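Local coordinates for DSBA-like thioredoxin domain-containing protein (Nitrosomonas europaea, PDB 2IN3) that is probably a thiol-disulfide oxidoreductase of the DsbA family, FrnE-like subfamily, putatively acting as a protein disulfide isomerase, at residues 15-20 and 89-94; 63-68 and 83-88; 78-83 and 124-129; 116-121 and 133-138. One frame throughout, in Å; residues are numbered along the deposited sequence.

The four contacts show how a thioredoxin-type domain of the DsbA family builds its helical part against the start of helix 19-35. Interaction 1 ties the beginning of that helix to the loop that leads into helix 94-106. Interaction 2 falls within the chain loop that interaction 1 closes, and their centres lie about 11 Å apart, with both touching the same phosphate. Interaction 3 crosses interactions 1, 2 and 4 along the sequence and lies close to interaction 2, about 9 Å between centres. Interaction 4, helix 111-123 on helix 132-141, opens after interaction 1 has closed. Loops and helices distant in sequence thus pack beside helix 19-35, where a CxxC pattern suggests the active site.

Interaction 1: residues 15-20 and 89-94; sequences DPMCSW and FIYDTE. With PO4 (phosphate ion), chain B.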
# COMPACT_ATOMS: atom_id res chain seq x y z
N ASP A 15 1.46 -2.93 -0.01
CA ASP A 15 2.73 -2.42 0.47
C ASP A 15 3.18 -1.37 -0.55
O ASP A 15 3.15 -1.64 -1.76
CB ASP A 15 3.73 -3.58 0.48
CG ASP A 15 5.05 -3.19 1.12
OD1 ASP A 15 5.74 -2.29 0.58
OD2 ASP A 15 5.39 -3.77 2.19
N PRO A 16 3.61 -0.18 -0.08
CA PRO A 16 4.11 0.90 -0.95
C PRO A 16 5.27 0.47 -1.87
O PRO A 16 5.48 1.09 -2.92
CB PRO A 16 4.68 1.92 0.05
CG PRO A 16 4.05 1.63 1.33
CD PRO A 16 3.70 0.18 1.35
N MSE A 17 6.04 -0.55 -1.47
CA MSE A 17 7.14 -1.06 -2.32
C MSE A 17 6.82 -2.34 -3.09
O MSE A 17 7.72 -3.08 -3.46
CB MSE A 17 8.44 -1.25 -1.52
CG MSE A 17 8.92 0.08 -0.94
SE MSE A 17 10.22 -0.12 0.48
CE MSE A 17 11.85 -0.42 -0.56
N CYS A 18 5.53 -2.54 -3.34
CA CYS A 18 5.03 -3.57 -4.22
C CYS A 18 4.60 -2.91 -5.56
O CYS A 18 3.78 -2.00 -5.56
CB CYS A 18 3.84 -4.25 -3.54
SG CYS A 18 2.83 -5.26 -4.65
N SER A 19 5.21 -3.35 -6.67
CA SER A 19 5.06 -2.64 -7.95
C SER A 19 3.66 -2.79 -8.51
O SER A 19 3.13 -1.84 -9.05
CB SER A 19 6.13 -3.05 -8.97
OG SER A 19 6.09 -4.44 -9.26
N TRP A 20 3.06 -3.97 -8.40
CA TRP A 20 1.67 -4.13 -8.85
C TRP A 20 0.67 -3.33 -8.02
O TRP A 20 -0.43 -3.01 -8.51
CB TRP A 20 1.26 -5.60 -8.95
CG TRP A 20 1.75 -6.23 -10.24
CD1 TRP A 20 2.78 -7.11 -10.39
CD2 TRP A 20 1.22 -5.99 -11.54
NE1 TRP A 20 2.92 -7.45 -11.72
CE2 TRP A 20 1.96 -6.79 -12.44
CE3 TRP A 20 0.18 -5.19 -12.04
CZ2 TRP A 20 1.72 -6.78 -13.82
CZ3 TRP A 20 -0.06 -5.19 -13.42
CH2 TRP A 20 0.70 -5.98 -14.28
N PHE A 89 21.53 -1.31 -2.27
CA PHE A 89 20.19 -0.96 -1.84
C PHE A 89 19.60 -2.10 -1.01
O PHE A 89 19.72 -3.27 -1.38
CB PHE A 89 19.28 -0.65 -3.03
CG PHE A 89 17.91 -0.23 -2.63
CD1 PHE A 89 17.69 1.05 -2.10
CD2 PHE A 89 16.85 -1.12 -2.74
CE1 PHE A 89 16.41 1.43 -1.70
CE2 PHE A 89 15.57 -0.75 -2.34
CZ PHE A 89 15.34 0.52 -1.83
N ILE A 90 18.99 -1.73 0.12
CA ILE A 90 18.38 -2.69 1.02
C ILE A 90 16.86 -2.55 0.91
O ILE A 90 16.30 -1.48 1.18
CB ILE A 90 18.87 -2.51 2.48
CG1 ILE A 90 20.39 -2.73 2.55
CG2 ILE A 90 18.12 -3.45 3.44
CD1 ILE A 90 20.98 -2.58 3.94
N TYR A 91 16.20 -3.63 0.51
CA TYR A 91 14.78 -3.61 0.21
C TYR A 91 13.92 -3.84 1.48
O TYR A 91 13.20 -4.85 1.59
CB TYR A 91 14.48 -4.63 -0.91
CG TYR A 91 13.32 -4.22 -1.79
CD1 TYR A 91 13.54 -3.69 -3.07
CD2 TYR A 91 12.00 -4.33 -1.34
CE1 TYR A 91 12.48 -3.30 -3.87
CE2 TYR A 91 10.93 -3.92 -2.14
CZ TYR A 91 11.18 -3.41 -3.39
OH TYR A 91 10.12 -3.02 -4.16
N ASP A 92 14.00 -2.90 2.43
CA ASP A 92 13.26 -2.98 3.69
C ASP A 92 11.91 -2.28 3.60
O ASP A 92 11.83 -1.04 3.59
CB ASP A 92 14.08 -2.38 4.85
CG ASP A 92 13.37 -2.51 6.21
OD1 ASP A 92 12.39 -3.30 6.32
OD2 ASP A 92 13.79 -1.83 7.18
N THR A 93 10.85 -3.07 3.54
CA THR A 93 9.51 -2.53 3.34
C THR A 93 8.81 -2.09 4.64
O THR A 93 7.77 -1.42 4.59
CB THR A 93 8.60 -3.51 2.55
OG1 THR A 93 8.44 -4.70 3.31
CG2 THR A 93 9.21 -3.92 1.18
N GLU A 94 9.37 -2.41 5.80
CA GLU A 94 8.67 -2.13 7.05
C GLU A 94 8.48 -0.64 7.40
O GLU A 94 7.40 -0.26 7.86
CB GLU A 94 9.26 -2.93 8.24
CG GLU A 94 8.46 -2.84 9.53
CD GLU A 94 8.81 -1.62 10.36
OE1 GLU A 94 9.88 -1.03 10.09
OE2 GLU A 94 8.04 -1.25 11.28
P PO4 B . 7.42 -6.67 -6.78
O1 PO4 B . 8.59 -7.36 -7.43
O2 PO4 B . 7.34 -6.94 -5.29
O3 PO4 B . 7.51 -5.20 -7.06
O4 PO4 B . 6.17 -7.30 -7.38
O HOH W 1 7.36 -0.51 1.79
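Y91 and M17, a selenomethionine, lie alongside each other, their side chains running in opposite directions. The terminal CE of M17 sits over the centre of the Y91 ring, 4.0 Å from the centroid and only 12° off the normal, a CH-pi contact; SE lies farther out and obliquely, giving a Met-aromatic pair. The bend at chi3 (81°) places CE there, where it also meets the edge of the F89 ring tip to tip, 3.8 Å from F89 CZ. Y91 OH donates to M17 O at 2.5 Å. An alanine in place of Y91 would probably leave M17 O without this donor and the selenomethionine methyl without the ring face beneath it. M17 CB also meets T93 CG2 at 3.9 Å. D15 crosses T93 at about a right angle, D15 OD2 lying 3.2 Å from T93 CB. D15 OD1 takes the backbone N of M17 at 2.7 Å in an Asx turn, and a water bridges this oxygen to T93 O. S19 N and OG both hold O3 of a phosphate, probably from the crystallisation liquor. The contact joins the approach to helix 94-106 to the start of helix 19-35, where C18, first cysteine of a thioredoxin-type CxxC pattern, caps the helix at the probable active site, while F122 of helix 111-123 packs on both M17 and F89.

Interaction 2: residues 63-68 and 83-88; sequences QILHHW and NALPEG. With PO4 (phosphate ion), chain B.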
# COMPACT_ATOMS: atom_id res chain seq x y z
N GLN A 63 14.33 -9.80 -11.29
CA GLN A 63 12.92 -10.21 -11.19
C GLN A 63 12.06 -9.00 -10.91
O GLN A 63 11.01 -8.83 -11.52
CB GLN A 63 12.72 -11.25 -10.09
CG GLN A 63 13.35 -12.56 -10.42
CD GLN A 63 13.19 -13.60 -9.32
OE1 GLN A 63 13.46 -13.33 -8.14
NE2 GLN A 63 12.78 -14.79 -9.71
N ILE A 64 12.49 -8.17 -9.97
CA ILE A 64 11.71 -7.01 -9.57
C ILE A 64 11.56 -6.04 -10.75
O ILE A 64 10.46 -5.55 -11.05
CB ILE A 64 12.33 -6.31 -8.32
CG1 ILE A 64 12.21 -7.21 -7.08
CG2 ILE A 64 11.68 -4.93 -8.08
CD1 ILE A 64 13.15 -6.82 -5.92
N LEU A 65 12.67 -5.80 -11.45
CA LEU A 65 12.63 -4.89 -12.59
C LEU A 65 11.72 -5.41 -13.72
O LEU A 65 11.09 -4.63 -14.40
CB LEU A 65 14.05 -4.63 -13.11
CG LEU A 65 14.95 -3.85 -12.12
CD1 LEU A 65 16.34 -3.76 -12.70
CD2 LEU A 65 14.38 -2.45 -11.79
N HIS A 66 11.66 -6.73 -13.91
CA HIS A 66 10.75 -7.29 -14.89
C HIS A 66 9.31 -6.95 -14.47
O HIS A 66 8.50 -6.58 -15.32
CB HIS A 66 10.91 -8.80 -15.03
CG HIS A 66 9.82 -9.44 -15.83
ND1 HIS A 66 9.59 -9.12 -17.16
CD2 HIS A 66 8.88 -10.35 -15.49
CE1 HIS A 66 8.56 -9.82 -17.60
NE2 HIS A 66 8.11 -10.57 -16.61
N HIS A 67 9.02 -7.04 -13.16
CA HIS A 67 7.70 -6.66 -12.65
C HIS A 67 7.40 -5.19 -12.96
O HIS A 67 6.31 -4.87 -13.41
CB HIS A 67 7.52 -6.97 -11.14
CG HIS A 67 7.44 -8.44 -10.85
ND1 HIS A 67 7.66 -8.98 -9.60
CD2 HIS A 67 7.21 -9.49 -11.68
CE1 HIS A 67 7.56 -10.30 -9.66
NE2 HIS A 67 7.29 -10.64 -10.92
N TRP A 68 8.38 -4.30 -12.75
CA TRP A 68 8.20 -2.88 -13.02
C TRP A 68 7.86 -2.64 -14.50
O TRP A 68 6.91 -1.96 -14.83
CB TRP A 68 9.46 -2.08 -12.70
CG TRP A 68 9.83 -1.95 -11.25
CD1 TRP A 68 9.39 -2.74 -10.19
CD2 TRP A 68 10.76 -1.03 -10.71
NE1 TRP A 68 9.99 -2.34 -9.04
CE2 TRP A 68 10.83 -1.28 -9.31
CE3 TRP A 68 11.54 0.00 -11.26
CZ2 TRP A 68 11.64 -0.53 -8.45
CZ3 TRP A 68 12.36 0.76 -10.39
CH2 TRP A 68 12.41 0.47 -9.00
N ASN A 83 19.37 3.83 -13.54
CA ASN A 83 19.97 3.60 -12.21
C ASN A 83 19.04 3.11 -11.10
O ASN A 83 19.34 3.30 -9.92
CB ASN A 83 20.80 4.81 -11.77
CG ASN A 83 21.97 5.07 -12.71
OD1 ASN A 83 21.82 5.77 -13.71
ND2 ASN A 83 23.13 4.51 -12.39
N ALA A 84 17.94 2.46 -11.48
CA ALA A 84 17.02 1.79 -10.54
C ALA A 84 17.75 0.80 -9.64
O ALA A 84 18.69 0.10 -10.07
CB ALA A 84 15.90 1.08 -11.30
N LEU A 85 17.30 0.76 -8.38
CA LEU A 85 17.77 -0.24 -7.41
C LEU A 85 19.29 -0.47 -7.48
O LEU A 85 19.72 -1.57 -7.84
CB LEU A 85 17.00 -1.56 -7.60
CG LEU A 85 15.48 -1.47 -7.47
CD1 LEU A 85 14.77 -2.75 -7.92
CD2 LEU A 85 15.07 -1.13 -6.05
N PRO A 86 20.10 0.55 -7.11
CA PRO A 86 21.56 0.45 -7.22
C PRO A 86 22.08 -0.61 -6.27
O PRO A 86 21.43 -0.90 -5.27
CB PRO A 86 22.07 1.82 -6.73
CG PRO A 86 20.87 2.67 -6.50
CD PRO A 86 19.66 1.81 -6.49
N GLU A 87 23.24 -1.19 -6.57
CA GLU A 87 23.76 -2.24 -5.71
C GLU A 87 24.09 -1.65 -4.33
O GLU A 87 24.65 -0.55 -4.21
CB GLU A 87 24.96 -2.98 -6.35
CG GLU A 87 26.34 -2.56 -5.91
CD GLU A 87 26.81 -3.28 -4.64
OE1 GLU A 87 25.98 -3.94 -3.97
OE2 GLU A 87 28.02 -3.17 -4.32
N GLY A 88 23.69 -2.37 -3.29
CA GLY A 88 23.85 -1.90 -1.93
C GLY A 88 22.50 -1.51 -1.38
O GLY A 88 22.34 -1.40 -0.17
P PO4 B . 7.42 -6.67 -6.78
O1 PO4 B . 8.59 -7.36 -7.43
O2 PO4 B . 7.34 -6.94 -5.29
O3 PO4 B . 7.51 -5.20 -7.06
O4 PO4 B . 6.17 -7.30 -7.38
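A84 and L85 carry the whole of the loop's side of this contact, meeting three side chains on one face of helix 58-75. A84 comes first: its CB lies 3.7 Å from W68 CZ3 and 3.9 Å from L65 CD2, a small methyl between the far end of the indole and a leucine branch. Within the helix, L65 CD2 also rests over one face of the indole, toward its rim, so the ring is backed by its own helix as well as met by the loop. L85 follows and buries more of its surface than any other residue of this contact. Its CG stands anti to the carbonyl carbon (chi1 -58°), which puts it against the indole. L85 and W68 reach toward each other tip to tip, L85 CG coming 3.9 Å from W68 CH2. The CD1 methyl is shared: I64 CG2 approaches it at 3.8 Å, the two side chains crossing at about a right angle, and L65 CD2 touches it too, the leucine side chains running past each other in opposite directions. After L85 the loop turns away from the helix. R61, one turn before L65 on that helix, donates to the carbonyl oxygens of both A84 and L85. On another side of the helix, H67 ND1 donates to phosphate O1 at 2.9 Å and nearly straight, at 167°, in the plane of the ring. A loop folded back by apolar residues onto the helix before it, beside a phosphate, probably from the crystallisation liquor, that S19 also holds, here belongs to the helical part of a DsbA-like thioredoxin fold.

Interaction 3: residues 78-83 and 124-129; sequences PFTFEN and VGQEDV
T80 and V124 join two loops of the helical part of this DsbA-like fold, the one after helix 58-75 and the one after helix 111-123. The tight part lies around T80. Its OG1 stands anti to the carbonyl carbon (chi1 -51°) and donates to V124 O at 2.7 Å, in the carbonyl plane and on a lone pair. T80 also pairs by backbone hydrogen bonding with Y123, so the loop is fixed to the end of that helix by main chain and side chain together. P78 extends the packing toward the edge: its ring CG meets V124 CG2 at 3.6 Å, apolar against apolar, the two side chains crossing obliquely, while P78 O is taken by W22 of helix 19-35. Toward E82 and N83, both exposed, the contact thins, and a single side chain spans it. Q126, which leaves the helix with positive phi, extends beyond CG and crosses T80 at about a right angle, Q126 CD lying 3.8 Å from T80 CG2. The amide nitrogen serves two carbonyls: Q126 NE2 bonds weakly to T80 O at 3.2 Å, and more firmly to E82 O at 2.8 Å, with an N-H...O angle of 157°.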
# COMPACT_ATOMS: atom_id res chain seq x y z
N PRO A 78 4.15 5.28 -13.95
CA PRO A 78 5.55 5.61 -14.28
C PRO A 78 6.58 4.91 -13.37
O PRO A 78 6.31 4.65 -12.19
CB PRO A 78 5.59 7.13 -14.09
CG PRO A 78 4.56 7.37 -12.98
CD PRO A 78 3.46 6.39 -13.25
N PHE A 79 7.76 4.62 -13.93
CA PHE A 79 8.92 4.15 -13.17
C PHE A 79 10.14 4.82 -13.79
O PHE A 79 10.18 5.03 -14.98
CB PHE A 79 9.12 2.62 -13.32
CG PHE A 79 8.01 1.78 -12.73
CD1 PHE A 79 8.16 1.17 -11.48
CD2 PHE A 79 6.85 1.54 -13.46
CE1 PHE A 79 7.18 0.35 -10.95
CE2 PHE A 79 5.82 0.74 -12.93
CZ PHE A 79 5.97 0.16 -11.68
N THR A 80 11.13 5.14 -12.96
CA THR A 80 12.44 5.61 -13.44
C THR A 80 13.38 4.43 -13.45
O THR A 80 13.74 3.91 -12.40
CB THR A 80 12.99 6.73 -12.58
OG1 THR A 80 11.99 7.73 -12.44
CG2 THR A 80 14.23 7.35 -13.23
N PHE A 81 13.71 3.96 -14.65
CA PHE A 81 14.46 2.74 -14.78
C PHE A 81 15.95 3.01 -14.73
O PHE A 81 16.72 2.16 -14.29
CB PHE A 81 14.09 2.02 -16.09
CG PHE A 81 12.75 1.38 -16.05
CD1 PHE A 81 12.55 0.21 -15.36
CD2 PHE A 81 11.66 1.98 -16.67
CE1 PHE A 81 11.29 -0.37 -15.31
CE2 PHE A 81 10.40 1.40 -16.63
CZ PHE A 81 10.22 0.23 -15.94
N GLU A 82 16.34 4.21 -15.16
CA GLU A 82 17.76 4.59 -15.19
C GLU A 82 18.30 4.59 -13.75
O GLU A 82 17.76 5.25 -12.87
CB GLU A 82 17.93 5.98 -15.82
CG GLU A 82 17.64 6.06 -17.33
CD GLU A 82 16.15 5.91 -17.67
OE1 GLU A 82 15.27 6.23 -16.81
OE2 GLU A 82 15.86 5.46 -18.81
N ASN A 83 19.37 3.83 -13.54
CA ASN A 83 19.97 3.60 -12.21
C ASN A 83 19.04 3.11 -11.10
O ASN A 83 19.34 3.30 -9.92
CB ASN A 83 20.80 4.81 -11.77
CG ASN A 83 21.97 5.07 -12.71
OD1 ASN A 83 21.82 5.77 -13.71
ND2 ASN A 83 23.13 4.51 -12.39
N VAL A 124 9.40 6.62 -8.98
CA VAL A 124 9.76 7.71 -9.89
C VAL A 124 10.91 8.50 -9.31
O VAL A 124 11.91 8.72 -9.98
CB VAL A 124 8.53 8.62 -10.18
CG1 VAL A 124 8.88 9.76 -11.17
CG2 VAL A 124 7.35 7.76 -10.70
N GLY A 125 10.77 8.91 -8.05
CA GLY A 125 11.77 9.78 -7.42
C GLY A 125 13.07 9.06 -7.11
O GLY A 125 14.10 9.70 -6.93
N GLN A 126 13.02 7.72 -7.05
CA GLN A 126 14.16 6.89 -6.63
C GLN A 126 14.62 7.23 -5.22
O GLN A 126 15.83 7.20 -4.91
CB GLN A 126 15.32 7.01 -7.64
CG GLN A 126 14.90 6.62 -9.03
CD GLN A 126 16.04 6.41 -9.97
OE1 GLN A 126 16.91 7.25 -10.08
NE2 GLN A 126 16.05 5.28 -10.66
N GLU A 127 13.67 7.61 -4.38
CA GLU A 127 14.01 8.02 -3.03
C GLU A 127 14.00 6.80 -2.14
O GLU A 127 13.27 5.84 -2.40
CB GLU A 127 13.03 9.06 -2.53
CG GLU A 127 12.96 10.28 -3.40
CD GLU A 127 12.11 11.37 -2.80
OE1 GLU A 127 11.77 11.30 -1.61
OE2 GLU A 127 11.76 12.31 -3.53
N ASP A 128 14.84 6.82 -1.10
CA ASP A 128 14.92 5.70 -0.18
C ASP A 128 13.81 5.87 0.85
O ASP A 128 14.01 6.46 1.92
CB ASP A 128 16.30 5.62 0.47
CG ASP A 128 16.51 4.31 1.24
OD1 ASP A 128 15.57 3.47 1.28
OD2 ASP A 128 17.62 4.13 1.79
N VAL A 129 12.64 5.34 0.50
CA VAL A 129 11.44 5.47 1.32
C VAL A 129 11.44 4.58 2.57
O VAL A 129 10.51 4.63 3.39
CB VAL A 129 10.14 5.30 0.49
CG1 VAL A 129 10.10 6.36 -0.61
CG2 VAL A 129 10.02 3.90 -0.10

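Interaction 4: residues 116-121 and 133-138; sequences AAIQRA and AILKKL. With EDO (1,2-ethanediol), chain C.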
# COMPACT_ATOMS: atom_id res chain seq x y z
N ALA A 116 0.29 6.69 -1.65
CA ALA A 116 0.59 7.00 -3.07
C ALA A 116 1.84 7.88 -3.17
O ALA A 116 2.67 7.65 -4.03
CB ALA A 116 -0.61 7.71 -3.75
N ALA A 117 1.98 8.84 -2.25
CA ALA A 117 3.14 9.73 -2.21
C ALA A 117 4.43 8.93 -2.04
O ALA A 117 5.42 9.24 -2.69
CB ALA A 117 2.98 10.83 -1.11
N ILE A 118 4.42 7.91 -1.17
CA ILE A 118 5.56 7.02 -0.97
C ILE A 118 5.89 6.25 -2.26
O ILE A 118 7.03 6.21 -2.69
CB ILE A 118 5.31 5.99 0.17
CG1 ILE A 118 5.22 6.72 1.54
CG2 ILE A 118 6.39 4.92 0.18
CD1 ILE A 118 4.69 5.80 2.64
N GLN A 119 4.87 5.71 -2.90
CA GLN A 119 5.08 4.92 -4.12
C GLN A 119 5.71 5.77 -5.24
O GLN A 119 6.59 5.30 -5.97
CB GLN A 119 3.74 4.33 -4.59
CG GLN A 119 3.15 3.33 -3.59
CD GLN A 119 2.31 2.32 -4.31
OE1 GLN A 119 1.23 2.64 -4.77
NE2 GLN A 119 2.84 1.11 -4.46
N ARG A 120 5.25 7.00 -5.37
CA ARG A 120 5.77 7.87 -6.41
C ARG A 120 7.22 8.25 -6.09
O ARG A 120 8.08 8.29 -7.00
CB ARG A 120 4.89 9.11 -6.59
CG ARG A 120 5.21 9.93 -7.81
CD ARG A 120 4.35 11.20 -7.82
NE ARG A 120 2.91 10.92 -7.91
CZ ARG A 120 2.04 10.99 -6.90
NH1 ARG A 120 2.43 11.35 -5.66
NH2 ARG A 120 0.76 10.71 -7.12
N ALA A 121 7.48 8.52 -4.81
CA ALA A 121 8.80 8.95 -4.38
C ALA A 121 9.81 7.83 -4.62
O ALA A 121 10.97 8.10 -4.93
CB ALA A 121 8.79 9.36 -2.93
N ALA A 133 13.79 10.38 7.14
CA ALA A 133 14.03 11.67 6.51
C ALA A 133 13.14 11.83 5.28
O ALA A 133 12.49 12.86 5.10
CB ALA A 133 15.51 11.83 6.14
N ILE A 134 13.07 10.77 4.48
CA ILE A 134 12.21 10.76 3.31
C ILE A 134 10.73 10.78 3.67
O ILE A 134 9.96 11.61 3.14
CB ILE A 134 12.58 9.58 2.36
CG1 ILE A 134 14.06 9.67 1.94
CG2 ILE A 134 11.64 9.54 1.15
CD1 ILE A 134 14.44 10.95 1.20
N LEU A 135 10.32 9.90 4.59
CA LEU A 135 8.92 9.76 4.97
C LEU A 135 8.31 11.04 5.58
O LEU A 135 7.17 11.40 5.26
CB LEU A 135 8.73 8.55 5.91
CG LEU A 135 9.02 7.17 5.27
CD1 LEU A 135 9.04 6.06 6.33
CD2 LEU A 135 8.03 6.83 4.13
N LYS A 136 9.05 11.71 6.46
CA LYS A 136 8.56 12.93 7.12
C LYS A 136 8.36 14.08 6.14
O LYS A 136 7.42 14.88 6.25
CB LYS A 136 9.46 13.33 8.31
CG LYS A 136 10.82 13.90 7.91
CD LYS A 136 11.68 14.18 9.13
CE LYS A 136 13.01 14.85 8.76
NZ LYS A 136 13.95 14.72 9.92
N LYS A 137 9.22 14.14 5.13
CA LYS A 137 9.08 15.12 4.07
C LYS A 137 7.75 14.91 3.32
O LYS A 137 7.03 15.87 3.05
CB LYS A 137 10.29 15.03 3.15
CG LYS A 137 10.40 16.11 2.10
CD LYS A 137 11.73 16.00 1.35
CE LYS A 137 11.80 14.71 0.49
NZ LYS A 137 13.00 14.68 -0.42
N LEU A 138 7.41 13.65 3.01
CA LEU A 138 6.17 13.34 2.32
C LEU A 138 4.93 13.71 3.15
O LEU A 138 3.94 14.23 2.60
CB LEU A 138 6.14 11.86 1.84
CG LEU A 138 7.25 11.48 0.85
CD1 LEU A 138 7.27 9.98 0.56
CD2 LEU A 138 7.10 12.23 -0.44
C1 EDO C . 1.72 9.97 -11.54
O1 EDO C . 2.71 9.73 -10.54
C2 EDO C . 0.37 9.49 -11.04
O2 EDO C . 0.27 9.77 -9.65
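A117 and L138 have the nearest CA atoms of the two helical segments, 6.5 Å apart. The short axes of 116-121 and 133-138 come within 10.2 Å and run at 128° to each other, a steep crossing rather than an aligned antiparallel pair. Small residues on the first helix make room at the crossing, and L138 enters there. Its CG stands anti to the carbonyl carbon (chi1 -61°), and with chi2 at 173° the CD1 methyl arrives 3.7 Å from I118 CA, against the backbone itself. The same methyl touches A121 CB at 3.9 Å and lies 3.8 Å from A117 O, so one leucine branch reaches all three residues. The second branch, CD2, faces A117 CB and A121 CB more loosely. An alanine in place of L138 would probably leave a gap against A117, I118 and A121, because CG and both its methyls would be missing. L135 adds a second point: its CD2 meets I118 CD1 at 3.8 Å, the two side chains crossing at a slant, whereas I118 and L138 stand at about a right angle. Side chain to side chain, the contacts across are apolar. On another side of the first helix, R120 holds an ethanediol, probably from the crystallisation liquor, through two N-H groups, NE to O1 and NH2 to O2. I118 also packs on A96 and V100 of helix 94-106, and L135 on F149 and F153 of helix 146-154. Crossed helices packed through alanines, leucines and an isoleucine in this way form part of the helical domain of DsbA-like proteins, inserted into the thioredoxin fold.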